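Local coordinates for lipid-transfer protein (PDB 6OK1) that is a lipid-transfer protein of the thiolase superfamily, with N- and C-terminal thiolase-like domains, whose precise role is not known, at residues A[14-20]-A[216-222]; A[48-54]-A[103-109]; A[148-152]-A[297-301]; A[369-373]-A[385-389]. All coordinates share one frame; numbering follows the deposited sequence.

Interaction 1: residues A[14-20]-A[216-222]; sequences GATEFSK and QESDGGQ
The Phe18 ring meets 216-222 with its edge: Gly221 O and Gln222 OE1 both lie in the ring plane, the latter 3.7 Å from CZ, so ring hydrogens face two oxygens. The Gln222 amide plane is turned 61° from the ring. Gln222 extends from the backbone with CG opposite its own N (chi1 176°) and then bends at chi2, which brings the amide back to Ala15 CB and to the edge of the Phe18 ring; helix 348-359 packs against both Phe18 and Gln222. Strands 8-15 and 219-228 are antiparallel neighbours in the central sheet of the thiolase fold, and here 14-20 leaves that sheet and then pairs once more. Ala15 and Gln222 form a non-hydrogen-bonded pair, while Ser19 and Asp219 make an isolated hydrogen-bonded one, with the register shifted by one residue between them. In the intervening gap Thr16 OG1 accepts from Gly221 N at 2.9 Å across the contact, while its own proton goes to Glu17 O in the same segment. Gly220 CA lies at the edge of the Phe18 ring, beside Thr16 OG1. At the far end Lys20 bends at chi2 (-62°), and its NZ reaches Glu217 O at 2.8 Å, with a weak bond to Gln216 OE1. A water links NZ with Ser19 O and Ser218 OG, the last also bonded to Tyr344. Asp219 turns its carboxylate to Ser115 OG and the backbone N atoms of Arg114 and Ser22.

Interaction 2: residues A[48-54]-A[103-109]; sequences VDGLVTF and EVVVCYR. With NA (sodium ion), chain E.
Tyr108, Val52 and Arg109 give up the most surface across these parallel strands. Thr53 sets its CB over one face of the Tyr108 ring, 3.8 Å from the centroid, while its OG1 donates to Tyr108 O at 2.7 Å. The ring is swung back over 48-54 because CG sits between the backbone N and carbonyl carbon (chi1 65°); its OH meets Ser59 O. Val52 lays CG2 against CG1 of Val105 at 3.7 Å, on the face covered by helix 86-98. Arg109 crosses Phe54 at about a right angle: CD stands over one face, 3.6 Å from the ring centroid, and the guanidinium, tilted 56° to the ring, salt-bridges Asp57. The Asp49 carboxylate receives two backbone donors that fix its rotation, Glu103 N on the syn lone pair of OD2 and Val104 N on the syn side of OD1 at 2.9 Å, out of the carboxylate plane. Val48 O binds the sodium ion at 2.4 Å, with Ile70 O, Glu72 O and two waters. Helix 61-68, strand 75-79 and helix 86-98 join the two strands, with helices 26-40 and 61-68 on the Leu51 face, in the layered alpha/beta core of the thiolase fold.

Interaction 3: residues A[148-152]-A[297-301]; sequences PAQWV and FTPLV
Phe297 pushes its ring end into the first turn of helix 148-163, CZ coming 3.4 Å from Ala149 N and CE1 3.5 Å from Ala149 CB. The ring is carried there by a CG lying opposite the carbonyl carbon (chi1 -62°), with chi2 at -80° turning the ring across the side chain. Its CE2 corner meets CB of Pro148 at 3.8 Å. Val152, one turn on, touches Phe297 with both methyls, and CG1 alone goes on to Leu300 and Pro299: with chi1 at 170°, CG2 comes to CD2 of Phe297 at 3.6 Å, whereas CG1 reaches past CB of the same residue to CG of Leu300, 4.1 Å away. The contact joins helix 148-163 of the N-terminal thiolase domain to the loop between strand 290-292 and helix 301-307 of the C-terminal one. That loop folds as a type I turn from Thr298 to Val301, with Val301 N bonded to Thr298 O, and the turn presents Pro299 and Leu300 on the side of Val152. Pro299 makes a looser approach, its CD 4.4 Å from CG1 of Val152. Leu209 of strand 209-210 packs on Phe297 and Pro299, and Met256 covers Val152.

Interaction 4: residues A[369-373]-A[385-389]; sequences VTNVL and LILGA
Val372 and Leu387 face each other as a hydrogen-bonded antiparallel pair, Val372 N reaching Leu387 O at 2.8 Å and Leu387 N returning to Val372 O at 2.9 Å. A third backbone bond runs from Ala389 N to Thr370 O. On either side of Val372 and Leu387 lie the non-hydrogen-bonded pairs, Asn371 with Gly388 and Leu373 with Ile386, where CA hydrogens point at carbonyls, as Gly388 CA does toward Thr370 O at 3.1 Å. The two strands, 371-375 and 382-388, form a beta hairpin in the C-terminal thiolase-like half, and their segments 371-373 and 385-388 run 160° apart; strand 240-248 flanks 382-388, and strand 290-292 flanks 371-375. The apolar side-chain pair across the contact is Leu373 with Ile386. Leu373 sends CG to CG1 of Ile386 at 4.1 Å, its CG opposite the backbone N (chi1 -166°), and the two side chains meet aslant under helix 268-281. Val372 and Leu387 point to the opposite face, where helix 348-359 packs on both. Among polar side chains, Asn371 stands over Gly388, its OD1 3.8 Å from Gly388 CA. The amide is held from both ends: OD1 takes a proton from a water at 3.0 Å that also donates to Ala389 O, and ND2 bonds to Asp287 O.

Interactions 1, 2 and 4 all belong to one mixed sheet, while interaction 3 packs a helix on a loop. Interactions 1 and 2 touch directly: Gln222 N lies 2.9 Å from Arg109 O, a probable hydrogen bond, since strands 219-228 and 104-112 are neighbours, and their centres are about 19 Å apart. Interaction 4 lies further along the sheet, its centre about 21 Å from that of interaction 2, and helix 348-359 packs on side chains of both interactions 1 and 4. Interactions 2 and 3 flank the centre of the chain, about 29 Å apart between centres. The sodium ion belongs to interaction 2, through Val48.

Interaction 1: residues A[14-20]-A[216-222]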
loop_
_atom_site.group_PDB
_atom_site.type_symbol
_atom_site.label_atom_id
_atom_site.label_comp_id
_atom_site.label_asym_id
_atom_site.label_seq_id
_atom_site.Cartn_x
_atom_site.Cartn_y
_atom_site.Cartn_z
ATOM N N GLY A 14 -2.071 -4.080 -21.874
ATOM C CA GLY A 14 -3.422 -3.650 -22.158
ATOM C C GLY A 14 -3.658 -2.272 -21.606
ATOM O O GLY A 14 -3.183 -1.935 -20.516
ATOM N N ALA A 15 -4.396 -1.462 -22.349
ATOM C CA ALA A 15 -4.651 -0.089 -21.935
ATOM C C ALA A 15 -6.022 0.344 -22.421
ATOM O O ALA A 15 -6.540 -0.174 -23.417
ATOM C CB ALA A 15 -3.582 0.858 -22.491
ATOM N N THR A 16 -6.621 1.271 -21.679
ATOM C CA THR A 16 -7.739 2.042 -22.184
ATOM C C THR A 16 -7.175 3.112 -23.094
ATOM O O THR A 16 -5.957 3.299 -23.181
ATOM C CB THR A 16 -8.541 2.698 -21.051
ATOM O OG1 THR A 16 -7.757 3.723 -20.421
ATOM C CG2 THR A 16 -8.943 1.665 -20.023
ATOM N N GLU A 17 -8.064 3.851 -23.746
ATOM C CA GLU A 17 -7.643 5.113 -24.317
ATOM C C GLU A 17 -7.206 6.033 -23.187
ATOM O O GLU A 17 -7.729 5.962 -22.068
ATOM C CB GLU A 17 -8.775 5.746 -25.146
ATOM C CG GLU A 17 -9.742 6.624 -24.368
ATOM C CD GLU A 17 -10.670 5.845 -23.436
ATOM O OE1 GLU A 17 -10.740 4.602 -23.561
ATOM O OE2 GLU A 17 -11.338 6.497 -22.590
ATOM N N PHE A 18 -6.176 6.828 -23.455
ATOM C CA PHE A 18 -5.734 7.880 -22.561
ATOM C C PHE A 18 -6.401 9.178 -22.990
ATOM O O PHE A 18 -6.294 9.573 -24.158
ATOM C CB PHE A 18 -4.206 8.015 -22.606
ATOM C CG PHE A 18 -3.479 6.724 -22.355
ATOM C CD1 PHE A 18 -3.982 5.814 -21.443
ATOM C CD2 PHE A 18 -2.299 6.414 -23.023
ATOM C CE1 PHE A 18 -3.313 4.616 -21.188
ATOM C CE2 PHE A 18 -1.609 5.229 -22.749
ATOM C CZ PHE A 18 -2.131 4.330 -21.834
ATOM N N SER A 19 -7.088 9.842 -22.066
ATOM C CA SER A 19 -7.877 11.007 -22.462
ATOM C C SER A 19 -7.852 12.048 -21.354
ATOM O O SER A 19 -7.084 11.947 -20.388
ATOM C CB SER A 19 -9.316 10.587 -22.789
ATOM O OG SER A 19 -10.041 10.352 -21.599
ATOM N N LYS A 20 -8.674 13.082 -21.519
ATOM C CA LYS A 20 -8.916 14.071 -20.486
ATOM C C LYS A 20 -10.309 13.934 -19.888
ATOM O O LYS A 20 -10.699 14.762 -19.058
ATOM C CB LYS A 20 -8.736 15.486 -21.051
ATOM C CG LYS A 20 -7.428 15.673 -21.797
ATOM C CD LYS A 20 -6.232 15.464 -20.875
ATOM C CE LYS A 20 -4.915 15.693 -21.629
ATOM N NZ LYS A 20 -3.708 15.344 -20.830
ATOM N N GLN A 216 0.724 17.062 -18.417
ATOM C CA GLN A 216 -0.656 17.272 -17.992
ATOM C C GLN A 216 -1.187 15.991 -17.358
ATOM O O GLN A 216 -0.636 14.901 -17.542
ATOM C CB GLN A 216 -1.547 17.642 -19.182
ATOM C CG GLN A 216 -1.187 18.930 -19.944
ATOM C CD GLN A 216 -2.255 19.299 -20.986
ATOM O OE1 GLN A 216 -3.310 18.675 -21.052
ATOM N NE2 GLN A 216 -1.977 20.308 -21.796
ATOM N N GLU A 217 -2.277 16.127 -16.617
ATOM C CA GLU A 217 -2.906 14.953 -16.043
ATOM C C GLU A 217 -3.761 14.219 -17.079
ATOM O O GLU A 217 -4.179 14.776 -18.104
ATOM C CB GLU A 217 -3.760 15.352 -14.852
ATOM C CG GLU A 217 -2.971 16.157 -13.813
ATOM C CD GLU A 217 -3.735 16.421 -12.561
ATOM O OE1 GLU A 217 -4.790 17.087 -12.646
ATOM O OE2 GLU A 217 -3.272 15.957 -11.493
ATOM N N SER A 218 -4.036 12.944 -16.777
ATOM C CA SER A 218 -4.700 12.038 -17.693
ATOM C C SER A 218 -5.766 11.222 -16.979
ATOM O O SER A 218 -5.692 10.981 -15.770
ATOM C CB SER A 218 -3.717 11.055 -18.327
ATOM O OG SER A 218 -2.660 11.703 -19.018
ATOM N N ASP A 219 -6.751 10.782 -17.766
ATOM C CA ASP A 219 -7.667 9.718 -17.399
ATOM C C ASP A 219 -7.276 8.482 -18.201
ATOM O O ASP A 219 -7.019 8.572 -19.408
ATOM C CB ASP A 219 -9.119 10.052 -17.745
ATOM C CG ASP A 219 -9.741 11.142 -16.882
ATOM O OD1 ASP A 219 -9.097 11.738 -15.988
ATOM O OD2 ASP A 219 -10.951 11.381 -17.115
ATOM N N GLY A 220 -7.232 7.336 -17.543
ATOM C CA GLY A 220 -6.950 6.107 -18.251
ATOM C C GLY A 220 -6.430 5.012 -17.339
ATOM O O GLY A 220 -6.202 5.216 -16.144
ATOM N N GLY A 221 -6.259 3.843 -17.941
ATOM C CA GLY A 221 -5.762 2.664 -17.225
ATOM C C GLY A 221 -4.760 1.892 -18.057
ATOM O O GLY A 221 -4.822 1.873 -19.288
ATOM N N GLN A 222 -3.803 1.263 -17.358
ATOM C CA GLN A 222 -2.735 0.479 -17.970
ATOM C C GLN A 222 -2.530 -0.789 -17.158
ATOM O O GLN A 222 -2.475 -0.736 -15.923
ATOM C CB GLN A 222 -1.424 1.267 -18.024
ATOM C CG GLN A 222 -0.241 0.503 -18.564
ATOM C CD GLN A 222 -0.279 0.365 -20.078
ATOM O OE1 GLN A 222 -0.210 1.358 -20.806
ATOM N NE2 GLN A 222 -0.337 -0.874 -20.552
HETATM O O HOH W 1 -4.281 12.243 -21.175
#

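Interaction 2: residues A[48-54]-A[103-109]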
loop_
_atom_site.group_PDB
_atom_site.type_symbol
_atom_site.label_atom_id
_atom_site.label_comp_id
_atom_site.label_asym_id
_atom_site.label_seq_id
_atom_site.Cartn_x
_atom_site.Cartn_y
_atom_site.Cartn_z
ATOM N N VAL A 48 -5.383 -15.950 -13.891
ATOM C CA VAL A 48 -4.687 -14.967 -13.047
ATOM C C VAL A 48 -4.772 -15.358 -11.581
ATOM O O VAL A 48 -5.862 -15.575 -11.043
ATOM C CB VAL A 48 -5.283 -13.566 -13.256
ATOM C CG1 VAL A 48 -4.605 -12.544 -12.349
ATOM C CG2 VAL A 48 -5.134 -13.148 -14.705
ATOM N N ASP A 49 -3.623 -15.406 -10.906
ATOM C CA ASP A 49 -3.628 -15.678 -9.474
ATOM C C ASP A 49 -2.904 -14.602 -8.674
ATOM O O ASP A 49 -2.731 -14.763 -7.454
ATOM C CB ASP A 49 -3.049 -17.069 -9.177
ATOM C CG ASP A 49 -1.686 -17.303 -9.776
ATOM O OD1 ASP A 49 -1.081 -16.363 -10.317
ATOM O OD2 ASP A 49 -1.208 -18.467 -9.693
ATOM N N GLY A 50 -2.509 -13.508 -9.310
ATOM C CA GLY A 50 -1.867 -12.413 -8.597
ATOM C C GLY A 50 -2.247 -11.070 -9.179
ATOM O O GLY A 50 -2.440 -10.925 -10.395
ATOM N N LEU A 51 -2.328 -10.061 -8.298
ATOM C CA LEU A 51 -2.598 -8.683 -8.697
ATOM C C LEU A 51 -1.717 -7.737 -7.896
ATOM O O LEU A 51 -1.645 -7.854 -6.670
ATOM C CB LEU A 51 -4.066 -8.297 -8.470
ATOM C CG LEU A 51 -5.089 -8.913 -9.434
ATOM C CD1 LEU A 51 -6.526 -8.541 -9.040
ATOM C CD2 LEU A 51 -4.834 -8.521 -10.881
ATOM N N VAL A 52 -1.092 -6.785 -8.583
ATOM C CA VAL A 52 -0.223 -5.789 -7.954
ATOM C C VAL A 52 -0.645 -4.402 -8.436
ATOM O O VAL A 52 -0.865 -4.189 -9.630
ATOM C CB VAL A 52 1.265 -6.047 -8.269
ATOM C CG1 VAL A 52 2.131 -5.075 -7.495
ATOM C CG2 VAL A 52 1.665 -7.514 -7.924
ATOM N N THR A 53 -0.757 -3.446 -7.518
ATOM C CA THR A 53 -1.012 -2.066 -7.945
ATOM C C THR A 53 -0.310 -1.119 -6.976
ATOM O O THR A 53 0.544 -1.531 -6.179
ATOM C CB THR A 53 -2.519 -1.795 -8.098
ATOM O OG1 THR A 53 -2.729 -0.493 -8.645
ATOM C CG2 THR A 53 -3.262 -1.896 -6.789
ATOM N N PHE A 54 -0.622 0.167 -7.099
ATOM C CA PHE A 54 -0.061 1.220 -6.267
ATOM C C PHE A 54 -0.859 1.355 -4.972
ATOM O O PHE A 54 -2.065 1.101 -4.939
ATOM C CB PHE A 54 -0.122 2.577 -6.975
ATOM C CG PHE A 54 0.767 2.733 -8.217
ATOM C CD1 PHE A 54 1.187 1.647 -9.013
ATOM C CD2 PHE A 54 1.120 4.023 -8.610
ATOM C CE1 PHE A 54 1.943 1.871 -10.164
ATOM C CE2 PHE A 54 1.892 4.242 -9.770
ATOM C CZ PHE A 54 2.311 3.177 -10.514
ATOM N N GLU A 103 1.575 -17.842 -10.602
ATOM C CA GLU A 103 1.910 -18.163 -11.987
ATOM C C GLU A 103 1.578 -17.043 -12.965
ATOM O O GLU A 103 2.283 -16.877 -13.964
ATOM C CB GLU A 103 1.180 -19.448 -12.399
ATOM C CG GLU A 103 1.769 -20.682 -11.697
ATOM C CD GLU A 103 1.071 -21.955 -12.077
ATOM O OE1 GLU A 103 -0.173 -21.985 -11.991
ATOM O OE2 GLU A 103 1.764 -22.914 -12.472
ATOM N N VAL A 104 0.544 -16.252 -12.700
ATOM C CA VAL A 104 0.071 -15.239 -13.645
ATOM C C VAL A 104 -0.324 -14.004 -12.850
ATOM O O VAL A 104 -1.338 -14.021 -12.144
ATOM C CB VAL A 104 -1.119 -15.727 -14.479
ATOM C CG1 VAL A 104 -1.537 -14.676 -15.461
ATOM C CG2 VAL A 104 -0.761 -17.030 -15.222
ATOM N N VAL A 105 0.461 -12.938 -12.961
ATOM C CA VAL A 105 0.281 -11.744 -12.142
ATOM C C VAL A 105 -0.038 -10.585 -13.067
ATOM O O VAL A 105 0.657 -10.377 -14.067
ATOM C CB VAL A 105 1.515 -11.450 -11.280
ATOM C CG1 VAL A 105 1.229 -10.254 -10.353
ATOM C CG2 VAL A 105 1.906 -12.716 -10.466
ATOM N N VAL A 106 -1.075 -9.822 -12.741
ATOM C CA VAL A 106 -1.384 -8.600 -13.479
ATOM C C VAL A 106 -1.033 -7.384 -12.632
ATOM O O VAL A 106 -1.483 -7.263 -11.493
ATOM C CB VAL A 106 -2.856 -8.557 -13.920
ATOM C CG1 VAL A 106 -3.088 -7.385 -14.830
ATOM C CG2 VAL A 106 -3.225 -9.861 -14.649
ATOM N N CYS A 107 -0.231 -6.485 -13.197
ATOM C CA CYS A 107 0.125 -5.217 -12.583
ATOM C C CYS A 107 -0.701 -4.128 -13.255
ATOM O O CYS A 107 -0.781 -4.102 -14.481
ATOM C CB CYS A 107 1.618 -4.923 -12.764
ATOM S SG CYS A 107 2.698 -6.294 -12.344
ATOM N N TYR A 108 -1.326 -3.238 -12.468
ATOM C CA TYR A 108 -2.220 -2.258 -13.086
ATOM C C TYR A 108 -2.237 -0.934 -12.331
ATOM O O TYR A 108 -1.854 -0.843 -11.164
ATOM C CB TYR A 108 -3.660 -2.803 -13.190
ATOM C CG TYR A 108 -4.341 -3.046 -11.850
ATOM C CD1 TYR A 108 -4.197 -4.247 -11.195
ATOM C CD2 TYR A 108 -5.137 -2.075 -11.252
ATOM C CE1 TYR A 108 -4.819 -4.470 -9.970
ATOM C CE2 TYR A 108 -5.748 -2.293 -10.020
ATOM C CZ TYR A 108 -5.589 -3.494 -9.405
ATOM O OH TYR A 108 -6.172 -3.744 -8.202
ATOM N N ARG A 109 -2.707 0.100 -13.029
ATOM C CA ARG A 109 -2.994 1.399 -12.450
ATOM C C ARG A 109 -4.047 2.035 -13.336
ATOM O O ARG A 109 -3.904 2.031 -14.561
ATOM C CB ARG A 109 -1.732 2.278 -12.379
ATOM C CG ARG A 109 -1.892 3.587 -11.622
ATOM C CD ARG A 109 -1.952 3.365 -10.128
ATOM N NE ARG A 109 -1.981 4.631 -9.396
ATOM C CZ ARG A 109 -3.068 5.261 -8.975
ATOM N NH1 ARG A 109 -4.291 4.759 -9.158
ATOM N NH2 ARG A 109 -2.932 6.435 -8.349
HETATM NA NA NA E . -7.725 -16.501 -9.945
HETATM O O HOH W 2 -2.287 -20.510 -10.654
HETATM O O HOH W 3 -6.569 -18.677 -9.709
HETATM O O HOH W 4 -9.264 -18.159 -10.180
#

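Interaction 3: residues A[148-152]-A[297-301]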
loop_
_atom_site.group_PDB
_atom_site.type_symbol
_atom_site.label_atom_id
_atom_site.label_comp_id
_atom_site.label_asym_id
_atom_site.label_seq_id
_atom_site.Cartn_x
_atom_site.Cartn_y
_atom_site.Cartn_z
ATOM N N PRO A 148 4.104 19.563 -7.069
ATOM C CA PRO A 148 5.219 18.756 -7.584
ATOM C C PRO A 148 6.136 19.524 -8.492
ATOM O O PRO A 148 7.344 19.309 -8.434
ATOM C CB PRO A 148 4.521 17.613 -8.326
ATOM C CG PRO A 148 3.190 17.466 -7.614
ATOM C CD PRO A 148 2.797 18.870 -7.225
ATOM N N ALA A 149 5.609 20.429 -9.315
ATOM C CA ALA A 149 6.486 21.231 -10.154
ATOM C C ALA A 149 7.462 22.036 -9.310
ATOM O O ALA A 149 8.649 22.144 -9.652
ATOM C CB ALA A 149 5.677 22.173 -11.025
ATOM N N GLN A 150 6.981 22.620 -8.216
ATOM C CA GLN A 150 7.867 23.406 -7.362
ATOM C C GLN A 150 8.872 22.508 -6.666
ATOM O O GLN A 150 10.044 22.876 -6.506
ATOM C CB GLN A 150 7.046 24.173 -6.340
ATOM C CG GLN A 150 6.136 25.246 -6.973
ATOM C CD GLN A 150 5.021 25.702 -6.059
ATOM O OE1 GLN A 150 4.771 25.107 -4.995
ATOM N NE2 GLN A 150 4.320 26.765 -6.473
ATOM N N TRP A 151 8.428 21.325 -6.232
ATOM C CA TRP A 151 9.357 20.419 -5.570
ATOM C C TRP A 151 10.496 20.036 -6.505
ATOM O O TRP A 151 11.649 19.956 -6.074
ATOM C CB TRP A 151 8.619 19.171 -5.039
ATOM C CG TRP A 151 7.589 19.495 -4.052
ATOM C CD1 TRP A 151 7.586 20.546 -3.207
ATOM C CD2 TRP A 151 6.338 18.799 -3.839
ATOM N NE1 TRP A 151 6.411 20.561 -2.471
ATOM C CE2 TRP A 151 5.643 19.494 -2.834
ATOM C CE3 TRP A 151 5.757 17.653 -4.403
ATOM C CZ2 TRP A 151 4.393 19.102 -2.383
ATOM C CZ3 TRP A 151 4.519 17.251 -3.949
ATOM C CH2 TRP A 151 3.843 17.986 -2.955
ATOM N N VAL A 152 10.188 19.810 -7.790
ATOM C CA VAL A 152 11.194 19.459 -8.783
ATOM C C VAL A 152 12.057 20.668 -9.097
ATOM O O VAL A 152 13.276 20.552 -9.292
ATOM C CB VAL A 152 10.525 18.897 -10.058
ATOM C CG1 VAL A 152 11.543 18.756 -11.207
ATOM C CG2 VAL A 152 9.867 17.529 -9.773
ATOM N N PHE A 297 8.206 15.635 -15.319
ATOM C CA PHE A 297 8.879 16.919 -15.478
ATOM C C PHE A 297 10.196 16.657 -16.190
ATOM O O PHE A 297 10.868 15.657 -15.919
ATOM C CB PHE A 297 9.125 17.590 -14.114
ATOM C CG PHE A 297 7.863 17.891 -13.371
ATOM C CD1 PHE A 297 7.103 19.004 -13.691
ATOM C CD2 PHE A 297 7.409 17.034 -12.379
ATOM C CE1 PHE A 297 5.921 19.265 -13.023
ATOM C CE2 PHE A 297 6.230 17.300 -11.721
ATOM C CZ PHE A 297 5.499 18.413 -12.033
ATOM N N THR A 298 10.589 17.551 -17.070
ATOM C CA THR A 298 11.793 17.311 -17.848
ATOM C C THR A 298 13.119 17.336 -17.102
ATOM O O THR A 298 14.045 16.642 -17.521
ATOM C CB THR A 298 11.893 18.345 -18.960
ATOM O OG1 THR A 298 11.822 19.656 -18.376
ATOM C CG2 THR A 298 10.788 18.114 -20.013
ATOM N N PRO A 299 13.319 18.177 -16.079
ATOM C CA PRO A 299 14.708 18.400 -15.639
ATOM C C PRO A 299 15.372 17.183 -15.053
ATOM O O PRO A 299 16.593 17.060 -15.167
ATOM C CB PRO A 299 14.583 19.513 -14.600
ATOM C CG PRO A 299 13.306 20.224 -14.985
ATOM C CD PRO A 299 12.391 19.141 -15.459
ATOM N N LEU A 300 14.629 16.300 -14.383
ATOM C CA LEU A 300 15.274 15.169 -13.742
ATOM C C LEU A 300 15.625 14.070 -14.731
ATOM O O LEU A 300 16.215 13.069 -14.334
ATOM C CB LEU A 300 14.391 14.608 -12.619
ATOM C CG LEU A 300 14.087 15.612 -11.492
ATOM C CD1 LEU A 300 13.218 15.012 -10.381
ATOM C CD2 LEU A 300 15.356 16.165 -10.892
ATOM N N VAL A 301 15.301 14.248 -16.009
ATOM C CA VAL A 301 15.816 13.312 -17.005
ATOM C C VAL A 301 17.328 13.399 -17.079
ATOM O O VAL A 301 18.000 12.388 -17.323
ATOM C CB VAL A 301 15.155 13.575 -18.366
ATOM C CG1 VAL A 301 15.829 12.738 -19.480
ATOM C CG2 VAL A 301 13.668 13.240 -18.294
#

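Interaction 4: residues A[369-373]-A[385-389]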
loop_
_atom_site.group_PDB
_atom_site.type_symbol
_atom_site.label_atom_id
_atom_site.label_comp_id
_atom_site.label_asym_id
_atom_site.label_seq_id
_atom_site.Cartn_x
_atom_site.Cartn_y
_atom_site.Cartn_z
ATOM N N VAL A 369 15.892 -3.825 -31.010
ATOM C CA VAL A 369 16.346 -3.401 -29.694
ATOM C C VAL A 369 16.382 -4.627 -28.798
ATOM O O VAL A 369 15.342 -5.250 -28.548
ATOM C CB VAL A 369 15.433 -2.311 -29.101
ATOM C CG1 VAL A 369 15.820 -2.007 -27.652
ATOM C CG2 VAL A 369 15.493 -1.043 -29.949
ATOM N N THR A 370 17.564 -4.943 -28.273
ATOM C CA THR A 370 17.694 -6.138 -27.452
ATOM C C THR A 370 17.286 -5.867 -26.014
ATOM O O THR A 370 16.508 -6.633 -25.443
ATOM C CB THR A 370 19.130 -6.669 -27.513
ATOM O OG1 THR A 370 19.436 -7.027 -28.863
ATOM C CG2 THR A 370 19.301 -7.896 -26.655
ATOM N N ASN A 371 17.821 -4.798 -25.417
ATOM C CA ASN A 371 17.620 -4.489 -24.000
ATOM C C ASN A 371 17.127 -3.054 -23.838
ATOM O O ASN A 371 17.700 -2.120 -24.416
ATOM C CB ASN A 371 18.911 -4.667 -23.207
ATOM C CG ASN A 371 19.500 -6.058 -23.357
ATOM O OD1 ASN A 371 18.906 -7.050 -22.927
ATOM N ND2 ASN A 371 20.687 -6.132 -23.951
ATOM N N VAL A 372 16.078 -2.881 -23.037
ATOM C CA VAL A 372 15.468 -1.579 -22.793
ATOM C C VAL A 372 15.474 -1.312 -21.297
ATOM O O VAL A 372 15.009 -2.142 -20.512
ATOM C CB VAL A 372 14.028 -1.509 -23.332
ATOM C CG1 VAL A 372 13.448 -0.104 -23.060
ATOM C CG2 VAL A 372 13.993 -1.814 -24.809
ATOM N N LEU A 373 15.965 -0.145 -20.898
ATOM C CA LEU A 373 15.947 0.244 -19.491
ATOM C C LEU A 373 14.780 1.191 -19.265
ATOM O O LEU A 373 14.593 2.144 -20.032
ATOM C CB LEU A 373 17.271 0.896 -19.079
ATOM C CG LEU A 373 17.482 1.037 -17.565
ATOM C CD1 LEU A 373 18.948 1.037 -17.239
ATOM C CD2 LEU A 373 16.875 2.287 -17.016
ATOM N N LEU A 385 13.482 -1.206 -14.469
ATOM C CA LEU A 385 13.525 -2.517 -15.104
ATOM C C LEU A 385 14.562 -2.498 -16.202
ATOM O O LEU A 385 14.789 -1.471 -16.835
ATOM C CB LEU A 385 12.209 -2.908 -15.767
ATOM C CG LEU A 385 10.985 -2.925 -14.852
ATOM C CD1 LEU A 385 9.751 -2.934 -15.692
ATOM C CD2 LEU A 385 11.029 -4.100 -13.894
ATOM N N ILE A 386 15.131 -3.669 -16.483
ATOM C CA ILE A 386 15.684 -3.930 -17.810
ATOM C C ILE A 386 14.850 -5.057 -18.400
ATOM O O ILE A 386 14.771 -6.150 -17.823
ATOM C CB ILE A 386 17.183 -4.270 -17.783
ATOM C CG1 ILE A 386 17.997 -3.050 -17.323
ATOM C CG2 ILE A 386 17.650 -4.722 -19.188
ATOM C CD1 ILE A 386 19.488 -3.327 -17.045
ATOM N N LEU A 387 14.178 -4.760 -19.509
ATOM C CA LEU A 387 13.445 -5.744 -20.293
ATOM C C LEU A 387 14.288 -6.117 -21.506
ATOM O O LEU A 387 14.917 -5.249 -22.123
ATOM C CB LEU A 387 12.089 -5.200 -20.750
ATOM C CG LEU A 387 11.157 -4.744 -19.632
ATOM C CD1 LEU A 387 9.855 -4.300 -20.234
ATOM C CD2 LEU A 387 10.929 -5.856 -18.630
ATOM N N GLY A 388 14.310 -7.408 -21.836
ATOM C CA GLY A 388 15.174 -7.884 -22.898
ATOM C C GLY A 388 14.549 -8.966 -23.754
ATOM O O GLY A 388 13.648 -9.699 -23.341
ATOM N N ALA A 389 15.054 -9.046 -24.981
ATOM C CA ALA A 389 14.694 -10.156 -25.847
ATOM C C ALA A 389 15.056 -11.475 -25.171
ATOM O O ALA A 389 15.943 -11.545 -24.312
ATOM C CB ALA A 389 15.399 -10.037 -27.198
HETATM O O HOH W 5 18.631 -9.931 -23.551
#